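Local structure of putative polyphosphate kinase 2 family protein (Arthrobacter aurescens, 3RHF) at residues L80-M83 and G87-G90; D114-K117 and W123-E126; R140-D145 and D169-L174; I181-L186 and E233-E238. The protein probably acts as a polyphosphate kinase, transferring phosphoryl groups between inorganic polyphosphate and nucleotides. All blocks are in the same frame, centred on the assembly; numbering follows the deposited sequence.

Contact 1: residues L80-M83 and G87-G90; sequences LQAM and GKGG. With PO4 (phosphate ion), chain I.
Lys88 lies along the end of strand 75-82 and carries most of the contact, its aliphatic chain against Leu80 and Ala82 and its ammonium group held between a backbone carbonyl and a bound phosphate ion. CB of Ala82 points at the chain and meets Lys88 CG at 3.8 Å. Farther out, Lys88 CD passes over the backbone, 4.0 Å from Leu80 O, while CB of Leu80 also turns toward the lysine. Bends at chi3 (-69°) and chi4 then turn NZ to where it reaches two oxygens. It gives one hydrogen bond to Ala82 O at 2.8 Å, approaching from above the carbonyl plane, 48° out of it, and another to phosphate O3 at 3.0 Å. The same O3 takes a nearly straight bond from Lys88 N (3.1 Å, 170°). Gly87, in the N-cap position, gives its N-H to phosphate O2 at 2.8 Å and more weakly to O3, and Gly89 N reaches O4 at 3.0 Å. Thr85 N supplies one more bond to the ion. Gln81 faces the other way, bonded to Ser141. Strand, loop and helix start together form a variant Walker A P-loop, consistent with the P-loop NTPase clan. The ion, probably from the crystallisation liquor, occupies a nest of amide N-H groups at a helix N terminus with a lysine beside it, a site consistent with binding a phosphate of a nucleotide or polyphosphate; the helix start and Lys88 would both help to neutralise its charge.

Contact 2: residues D114-K117 and W123-E126; sequences DEEK and WRIE
Glu116 reaches from the short helix 114-117 across to Arg124 and Trp123 at the start of helix 123-126, and each of its side-chain atoms finds something there. CB lies 4.1 Å from Arg124 CD. Set anti to the carbonyl carbon (chi1 -62°), CG is carried between the two partners: it touches Arg124 CB at 4.0 Å and sits near the ring plane of Trp123, 4.1 Å from CZ3 at the edge of the indole. The chain stays extended beyond this point, placing the carboxylate carbon CD 3.6 Å from Arg124 CD. At the tip, OE2 lies 3.9 Å from Arg124 CB, while OE1 lies 3.4 Å from Arg124 CD and accepts a salt-bridged hydrogen bond from Arg124 NH1 at 3.1 Å. That bond is bent, 139° at the hydrogen, and NH1 comes from above the carboxylate plane, 42° out of it; the two flat groups are steeply turned and meet through one oxygen and one nitrogen. Beside this pair, Glu115 OE2 approaches Trp123 CH2 at 3.7 Å, from an oblique direction, and Trp123 itself stacks with the ring of His119. Thr113 OG1 accepts from Glu116 N at the start of the first helix, and Lys110 O takes a stronger bond from Arg124 NH1 than Glu116 does. Arg124 thus ties helix 123-126 both to helix 114-117, through Glu116, and to the chain before it, through Lys110 O. The bent bond to the carboxylate is the secondary hold on this guanidinium, with charge attraction probably contributing.

Contact 3: residues R140-D145 and D169-L174; sequences RSQYED and DFESRL
Glu171 OE2, on helix 157-176, accepts two hydrogen bonds from consecutive residues of the loop that follows strand 135-139. Tyr143 OH gives the shorter, at 2.6 Å, arriving on the syn side and 24° out of the carboxylate plane. Gln142 NE2 adds a weak one at 2.9 Å, bent to 129°. The glutamate chain is extended beyond CG and meets the tyrosine from the opposite direction, so that OE2 lies at the hydroxyl edge of the ring. The second oxygen, Glu171 OE1, has the stronger partner: Lys183, which pairs with it as a salt bridge. Besides its bond, Gln142 NE2 sits at the edge of the Phe170 ring, 4.1 Å from CE2, with the amide and ring planes almost perpendicular (88°). Within the loop Ser141 OG takes the N-H of Tyr143 at 3.1 Å, an ST turn consistent with holding in place the backbone from which the tyrosine projects. Both oxygens of the buried carboxylate are therefore satisfied. Tyr143 OH, donor to OE2, is also bonded to Lys183 NZ; the Lys183 salt bridge, together with the bonds to OE2, would probably favour the ionised form of Glu171 despite its burial.

Contact 4: residues I181-L186 and E233-E238; sequences IVKVML and EKTSTE
Lys183, on segment 181-186 of strand 179-187, faces Thr235, where helix 221-235 runs out and Ser236 leaves helical angles; the nearest CA atoms, those of Lys183 and Ser236, are 8.9 Å apart. The gap is bridged by the lysine. Its chain bends at chi3 (-68°) and again beyond, and NZ gives a hydrogen bond of 2.7 Å to Thr235 O, tilted 31° from the carbonyl plane. Thr235 O is not alone there: Glu171 is the strongest partner of NZ, Ala240 O is another, and Trp242 makes a cation-pi contact, so the three N-H groups of the buried ammonium are shared among more oxygens than they number. A carbonyl at a helix C terminus would probably add to the negative potential around it. Thr235 turns its hydroxyl elsewhere: OG1 is bonded to Ala231 O and Trp242 NE1. In the fold, strand 179-187 lies between strands 75-82 and 242-246 of the parallel sheet. Val182, Val184 and Leu186 pack on helix 250-266, while Ile181 touches helix 157-176; Lys183 points to the latter side, joining the end of helix 221-235 to the sheet beside helix 157-176.

In the fold
From the N terminus the four contacts follow in series, none nested in or crossing another. Contact 1 closes the short loop between strand 75-82 and helix 88-98, three residues separating its segments; contact 2 folds back the five residues between two short helices. Contact 3 spans 23 residues, bringing the loop after strand 135-139 to helix 157-176, and contact 4 spans 46, from strand 179-187 to the end of helix 221-235. Gln81 ties contact 1 to contact 3 through side-chain bonds and to contact 4 through the sheet. Glu126 reaches Arg173, linking contacts 2 and 3. Contacts 3 and 4, with centres about 10 Å apart, share a polar cluster; contact 2 touches neither 1 nor 4.

Contact 1: residues L80-M83 and G87-G90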
# COMPACT_ATOMS: atom_id res chain seq x y z
N LEU A 80 4.45 10.42 10.96
CA LEU A 80 3.24 11.18 11.29
C LEU A 80 2.77 11.04 12.74
O LEU A 80 2.58 9.93 13.21
CB LEU A 80 2.11 10.77 10.42
CG LEU A 80 2.39 11.12 8.99
CD1 LEU A 80 1.52 10.20 8.12
CD2 LEU A 80 2.12 12.59 8.73
N GLN A 81 2.59 12.16 13.42
CA GLN A 81 1.87 12.20 14.70
C GLN A 81 0.73 13.17 14.61
O GLN A 81 0.84 14.22 13.93
CB GLN A 81 2.80 12.67 15.81
CG GLN A 81 3.99 11.73 16.11
CD GLN A 81 3.59 10.57 16.93
OE1 GLN A 81 4.24 9.54 16.91
NE2 GLN A 81 2.51 10.70 17.65
N ALA A 82 -0.36 12.84 15.29
CA ALA A 82 -1.52 13.71 15.40
C ALA A 82 -2.55 13.13 16.36
O ALA A 82 -2.58 11.95 16.58
CB ALA A 82 -2.16 13.93 14.05
N MSE A 83 -3.42 13.99 16.89
CA MSE A 83 -4.56 13.56 17.67
C MSE A 83 -5.56 12.82 16.77
O MSE A 83 -5.55 13.02 15.54
CB MSE A 83 -5.24 14.80 18.28
CG MSE A 83 -4.33 15.68 19.13
SE MSE A 83 -3.58 14.77 20.73
CE MSE A 83 -5.27 14.24 21.60
N GLY A 87 -6.57 13.08 10.81
CA GLY A 87 -6.39 12.57 9.46
C GLY A 87 -5.07 11.90 9.13
O GLY A 87 -4.66 11.95 7.97
N LYS A 88 -4.40 11.25 10.09
CA LYS A 88 -3.14 10.53 9.73
C LYS A 88 -3.48 9.39 8.77
O LYS A 88 -2.81 9.19 7.75
CB LYS A 88 -2.45 9.88 10.92
CG LYS A 88 -1.96 10.73 12.04
CD LYS A 88 -1.40 9.83 13.21
CE LYS A 88 -2.48 9.01 13.96
NZ LYS A 88 -3.43 9.88 14.85
N GLY A 89 -4.50 8.63 9.13
CA GLY A 89 -4.90 7.48 8.35
C GLY A 89 -5.08 7.82 6.88
O GLY A 89 -4.57 7.14 6.00
N GLY A 90 -5.80 8.89 6.62
CA GLY A 90 -6.07 9.32 5.27
C GLY A 90 -4.84 9.81 4.56
O GLY A 90 -4.68 9.59 3.37
P PO4 I . -6.63 9.92 12.51
O1 PO4 I . -7.42 9.33 13.73
O2 PO4 I . -7.73 10.66 11.63
O3 PO4 I . -5.49 10.92 12.92
O4 PO4 I . -5.96 8.73 11.75

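Contact 2: residues D114-K117 and W123-E126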
# COMPACT_ATOMS: atom_id res chain seq x y z
N ASP A 114 3.31 -7.19 25.29
CA ASP A 114 4.10 -7.55 26.49
C ASP A 114 5.59 -7.75 26.11
O ASP A 114 6.46 -7.11 26.70
CB ASP A 114 3.51 -8.80 27.21
CG ASP A 114 2.17 -8.51 28.00
OD1 ASP A 114 1.96 -7.38 28.56
OD2 ASP A 114 1.33 -9.45 28.07
N GLU A 115 5.86 -8.55 25.07
CA GLU A 115 7.23 -8.58 24.50
C GLU A 115 7.77 -7.15 24.32
O GLU A 115 8.83 -6.79 24.87
CB GLU A 115 7.28 -9.34 23.18
CG GLU A 115 8.72 -9.58 22.71
CD GLU A 115 8.83 -10.19 21.30
OE1 GLU A 115 7.91 -9.99 20.48
OE2 GLU A 115 9.85 -10.83 21.01
N GLU A 116 7.04 -6.30 23.62
CA GLU A 116 7.51 -4.94 23.41
C GLU A 116 7.69 -4.15 24.71
O GLU A 116 8.67 -3.40 24.84
CB GLU A 116 6.64 -4.19 22.40
CG GLU A 116 6.67 -4.84 21.00
CD GLU A 116 5.61 -4.27 20.02
OE1 GLU A 116 4.70 -3.52 20.42
OE2 GLU A 116 5.70 -4.58 18.83
N LYS A 117 6.79 -4.31 25.68
CA LYS A 117 6.91 -3.52 26.92
C LYS A 117 8.17 -3.94 27.71
O LYS A 117 8.68 -3.19 28.57
CB LYS A 117 5.66 -3.65 27.82
CG LYS A 117 4.35 -3.01 27.27
CD LYS A 117 3.30 -2.55 28.32
CE LYS A 117 2.22 -3.65 28.72
NZ LYS A 117 1.35 -4.27 27.58
N TRP A 123 13.15 -0.38 20.75
CA TRP A 123 13.46 -1.66 20.14
C TRP A 123 12.45 -1.91 19.02
O TRP A 123 12.82 -2.22 17.90
CB TRP A 123 13.43 -2.75 21.18
CG TRP A 123 13.60 -4.16 20.70
CD1 TRP A 123 14.78 -4.78 20.39
CD2 TRP A 123 12.58 -5.15 20.54
NE1 TRP A 123 14.53 -6.09 19.98
CE2 TRP A 123 13.20 -6.33 20.08
CE3 TRP A 123 11.20 -5.15 20.71
CZ2 TRP A 123 12.50 -7.49 19.84
CZ3 TRP A 123 10.49 -6.31 20.46
CH2 TRP A 123 11.14 -7.46 20.02
N ARG A 124 11.15 -1.73 19.30
CA ARG A 124 10.14 -2.04 18.29
C ARG A 124 10.17 -1.10 17.10
O ARG A 124 9.75 -1.48 16.02
CB ARG A 124 8.75 -2.08 18.90
CG ARG A 124 8.26 -0.74 19.42
CD ARG A 124 6.86 -0.91 19.91
NE ARG A 124 6.15 0.33 20.16
CZ ARG A 124 4.82 0.45 20.07
NH1 ARG A 124 4.03 -0.60 19.71
NH2 ARG A 124 4.26 1.62 20.31
N ILE A 125 10.70 0.09 17.30
CA ILE A 125 10.76 1.06 16.27
C ILE A 125 11.90 0.78 15.30
O ILE A 125 11.70 0.86 14.06
CB ILE A 125 10.94 2.48 16.81
CG1 ILE A 125 9.99 2.80 17.99
CG2 ILE A 125 10.66 3.49 15.66
CD1 ILE A 125 8.48 2.76 17.60
N GLU A 126 13.09 0.49 15.86
CA GLU A 126 14.28 0.12 15.10
C GLU A 126 14.04 -1.07 14.21
O GLU A 126 14.58 -1.12 13.11
CB GLU A 126 15.48 -0.24 15.99
CG GLU A 126 15.95 0.88 16.94
CD GLU A 126 17.46 1.17 16.86
OE1 GLU A 126 18.02 1.18 15.71
OE2 GLU A 126 18.05 1.40 17.95

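Contact 3: residues R140-D145 and D169-L174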
# COMPACT_ATOMS: atom_id res chain seq x y z
N ARG A 140 1.95 6.97 13.67
CA ARG A 140 2.48 7.01 15.03
C ARG A 140 3.90 6.46 15.04
O ARG A 140 4.32 5.85 14.07
CB ARG A 140 1.59 6.27 16.03
CG ARG A 140 0.19 6.78 16.10
CD ARG A 140 -0.60 5.89 17.02
NE ARG A 140 -1.96 6.34 17.20
CZ ARG A 140 -2.99 6.02 16.42
NH1 ARG A 140 -4.19 6.52 16.73
NH2 ARG A 140 -2.86 5.22 15.35
N SER A 141 4.63 6.74 16.10
CA SER A 141 6.06 6.53 16.12
C SER A 141 6.67 6.38 17.53
O SER A 141 5.98 6.05 18.51
CB SER A 141 6.72 7.69 15.43
OG SER A 141 6.78 8.77 16.32
N GLN A 142 7.98 6.60 17.59
CA GLN A 142 8.71 6.58 18.85
C GLN A 142 8.27 7.71 19.81
O GLN A 142 8.43 7.59 21.03
CB GLN A 142 10.21 6.66 18.61
CG GLN A 142 10.72 7.95 17.94
CD GLN A 142 10.71 7.88 16.44
OE1 GLN A 142 10.01 7.02 15.86
NE2 GLN A 142 11.47 8.78 15.77
N TYR A 143 7.69 8.76 19.25
CA TYR A 143 7.21 9.88 20.01
C TYR A 143 6.03 9.54 20.92
O TYR A 143 5.85 10.22 21.94
CB TYR A 143 6.89 11.05 19.07
CG TYR A 143 8.18 11.64 18.54
CD1 TYR A 143 8.88 12.58 19.27
CD2 TYR A 143 8.73 11.22 17.34
CE1 TYR A 143 10.10 13.12 18.78
CE2 TYR A 143 9.93 11.74 16.85
CZ TYR A 143 10.62 12.67 17.59
OH TYR A 143 11.80 13.18 17.08
N GLU A 144 5.27 8.51 20.59
CA GLU A 144 4.16 8.13 21.45
C GLU A 144 4.66 7.99 22.88
O GLU A 144 3.93 8.33 23.84
CB GLU A 144 3.49 6.83 21.03
CG GLU A 144 2.71 6.94 19.73
CD GLU A 144 1.44 7.76 19.85
OE1 GLU A 144 0.48 7.26 20.45
OE2 GLU A 144 1.37 8.88 19.35
N ASP A 145 5.92 7.53 23.00
CA ASP A 145 6.49 7.26 24.32
C ASP A 145 6.94 8.50 25.06
O ASP A 145 7.35 8.39 26.18
CB ASP A 145 7.60 6.24 24.21
CG ASP A 145 7.09 4.89 23.77
OD1 ASP A 145 6.41 4.23 24.59
OD2 ASP A 145 7.35 4.50 22.62
N ASP A 169 19.40 10.59 19.34
CA ASP A 169 20.54 9.73 19.04
C ASP A 169 20.17 8.72 17.98
O ASP A 169 20.91 8.53 17.02
CB ASP A 169 21.02 8.97 20.26
CG ASP A 169 22.16 7.98 19.93
OD1 ASP A 169 23.34 8.42 19.73
OD2 ASP A 169 21.91 6.73 19.87
N PHE A 170 19.00 8.12 18.15
CA PHE A 170 18.36 7.28 17.15
C PHE A 170 18.17 7.95 15.81
O PHE A 170 18.66 7.46 14.76
CB PHE A 170 17.02 6.90 17.66
CG PHE A 170 16.21 6.11 16.75
CD1 PHE A 170 16.65 4.88 16.28
CD2 PHE A 170 14.95 6.52 16.43
CE1 PHE A 170 15.85 4.10 15.46
CE2 PHE A 170 14.14 5.72 15.63
CZ PHE A 170 14.60 4.52 15.14
N GLU A 171 17.50 9.08 15.79
CA GLU A 171 17.34 9.76 14.50
C GLU A 171 18.71 10.11 13.87
O GLU A 171 18.89 10.09 12.67
CB GLU A 171 16.45 10.98 14.67
CG GLU A 171 15.04 10.53 14.96
CD GLU A 171 14.06 11.66 15.32
OE1 GLU A 171 14.48 12.86 15.29
OE2 GLU A 171 12.87 11.30 15.60
N SER A 172 19.67 10.43 14.71
CA SER A 172 20.99 10.74 14.24
C SER A 172 21.68 9.48 13.64
O SER A 172 22.39 9.57 12.65
CB SER A 172 21.81 11.36 15.39
OG SER A 172 23.17 11.38 15.03
N ARG A 173 21.43 8.32 14.20
CA ARG A 173 22.01 7.10 13.65
C ARG A 173 21.39 6.83 12.29
O ARG A 173 22.09 6.50 11.33
CB ARG A 173 21.85 5.93 14.62
CG ARG A 173 23.02 5.78 15.62
CD ARG A 173 22.60 5.41 17.10
NE ARG A 173 21.60 4.35 17.08
CZ ARG A 173 20.58 4.23 17.90
NH1 ARG A 173 20.39 5.07 18.89
NH2 ARG A 173 19.73 3.21 17.74
N LEU A 174 20.07 6.98 12.21
CA LEU A 174 19.37 6.68 10.96
C LEU A 174 19.81 7.59 9.82
O LEU A 174 19.99 7.14 8.69
CB LEU A 174 17.86 6.80 11.10
CG LEU A 174 17.13 5.76 11.92
CD1 LEU A 174 15.64 6.08 11.73
CD2 LEU A 174 17.45 4.29 11.58

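Contact 4: residues I181-L186 and E233-E238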
# COMPACT_ATOMS: atom_id res chain seq x y z
N ILE A 181 14.87 11.86 7.27
CA ILE A 181 13.71 11.74 8.16
C ILE A 181 12.82 12.93 8.02
O ILE A 181 13.23 14.03 8.34
CB ILE A 181 14.10 11.58 9.68
CG1 ILE A 181 14.87 10.27 9.89
CG2 ILE A 181 12.82 11.67 10.62
CD1 ILE A 181 15.62 10.20 11.25
N VAL A 182 11.60 12.70 7.57
CA VAL A 182 10.58 13.75 7.47
C VAL A 182 9.53 13.63 8.57
O VAL A 182 8.67 12.72 8.50
CB VAL A 182 9.86 13.68 6.14
CG1 VAL A 182 8.68 14.59 6.17
CG2 VAL A 182 10.81 14.07 5.00
N LYS A 183 9.57 14.52 9.57
CA LYS A 183 8.65 14.44 10.71
C LYS A 183 7.50 15.44 10.56
O LYS A 183 7.72 16.64 10.33
CB LYS A 183 9.39 14.66 12.03
CG LYS A 183 10.57 13.73 12.26
CD LYS A 183 11.04 13.67 13.75
CE LYS A 183 11.68 14.98 14.28
NZ LYS A 183 12.89 14.79 15.17
N VAL A 184 6.27 14.96 10.67
CA VAL A 184 5.11 15.79 10.45
C VAL A 184 4.15 15.65 11.62
O VAL A 184 3.82 14.53 12.07
CB VAL A 184 4.40 15.41 9.14
CG1 VAL A 184 2.97 15.85 9.19
CG2 VAL A 184 5.13 16.03 7.96
N MSE A 185 3.72 16.79 12.13
CA MSE A 185 2.61 16.78 13.11
C MSE A 185 1.41 17.45 12.49
O MSE A 185 1.47 18.61 12.09
CB MSE A 185 3.00 17.43 14.40
CG MSE A 185 1.93 17.21 15.51
SE MSE A 185 1.04 18.92 15.99
CE MSE A 185 -0.08 18.28 17.53
N LEU A 186 0.32 16.72 12.40
CA LEU A 186 -0.92 17.28 11.89
C LEU A 186 -1.70 17.94 13.02
O LEU A 186 -2.15 17.27 13.93
CB LEU A 186 -1.81 16.19 11.26
CG LEU A 186 -1.19 15.36 10.17
CD1 LEU A 186 -2.22 14.34 9.81
CD2 LEU A 186 -0.78 16.25 9.01
N GLU A 233 10.51 21.19 21.33
CA GLU A 233 11.68 21.93 21.83
C GLU A 233 12.82 20.97 22.01
O GLU A 233 13.96 21.34 21.87
CB GLU A 233 11.41 22.63 23.19
CG GLU A 233 10.50 23.90 23.09
CD GLU A 233 10.04 24.46 24.48
OE1 GLU A 233 10.81 24.18 25.46
OE2 GLU A 233 8.96 25.14 24.57
N LYS A 234 12.52 19.72 22.35
CA LYS A 234 13.56 18.76 22.70
C LYS A 234 14.14 18.04 21.48
O LYS A 234 15.32 17.73 21.50
CB LYS A 234 13.02 17.73 23.71
CG LYS A 234 12.51 18.35 25.06
CD LYS A 234 13.62 18.43 26.13
CE LYS A 234 13.27 19.35 27.30
NZ LYS A 234 14.52 20.03 27.76
N THR A 235 13.32 17.81 20.43
CA THR A 235 13.65 16.84 19.36
C THR A 235 13.58 17.35 17.92
O THR A 235 13.81 16.57 16.98
CB THR A 235 12.76 15.58 19.45
OG1 THR A 235 11.38 15.91 19.19
CG2 THR A 235 12.88 14.93 20.81
N SER A 236 13.30 18.65 17.74
CA SER A 236 13.41 19.26 16.43
C SER A 236 14.85 19.73 16.16
O SER A 236 15.27 20.79 16.62
CB SER A 236 12.44 20.42 16.30
OG SER A 236 12.59 21.10 15.06
N THR A 237 15.58 18.96 15.37
CA THR A 237 16.97 19.23 15.09
C THR A 237 17.25 19.63 13.64
O THR A 237 16.40 19.51 12.77
CB THR A 237 17.79 18.03 15.48
OG1 THR A 237 17.46 16.92 14.62
CG2 THR A 237 17.52 17.66 16.94
N GLU A 238 18.45 20.13 13.39
CA GLU A 238 18.90 20.40 12.04
C GLU A 238 18.78 19.16 11.11
O GLU A 238 18.33 19.29 10.00
CB GLU A 238 20.33 20.98 12.05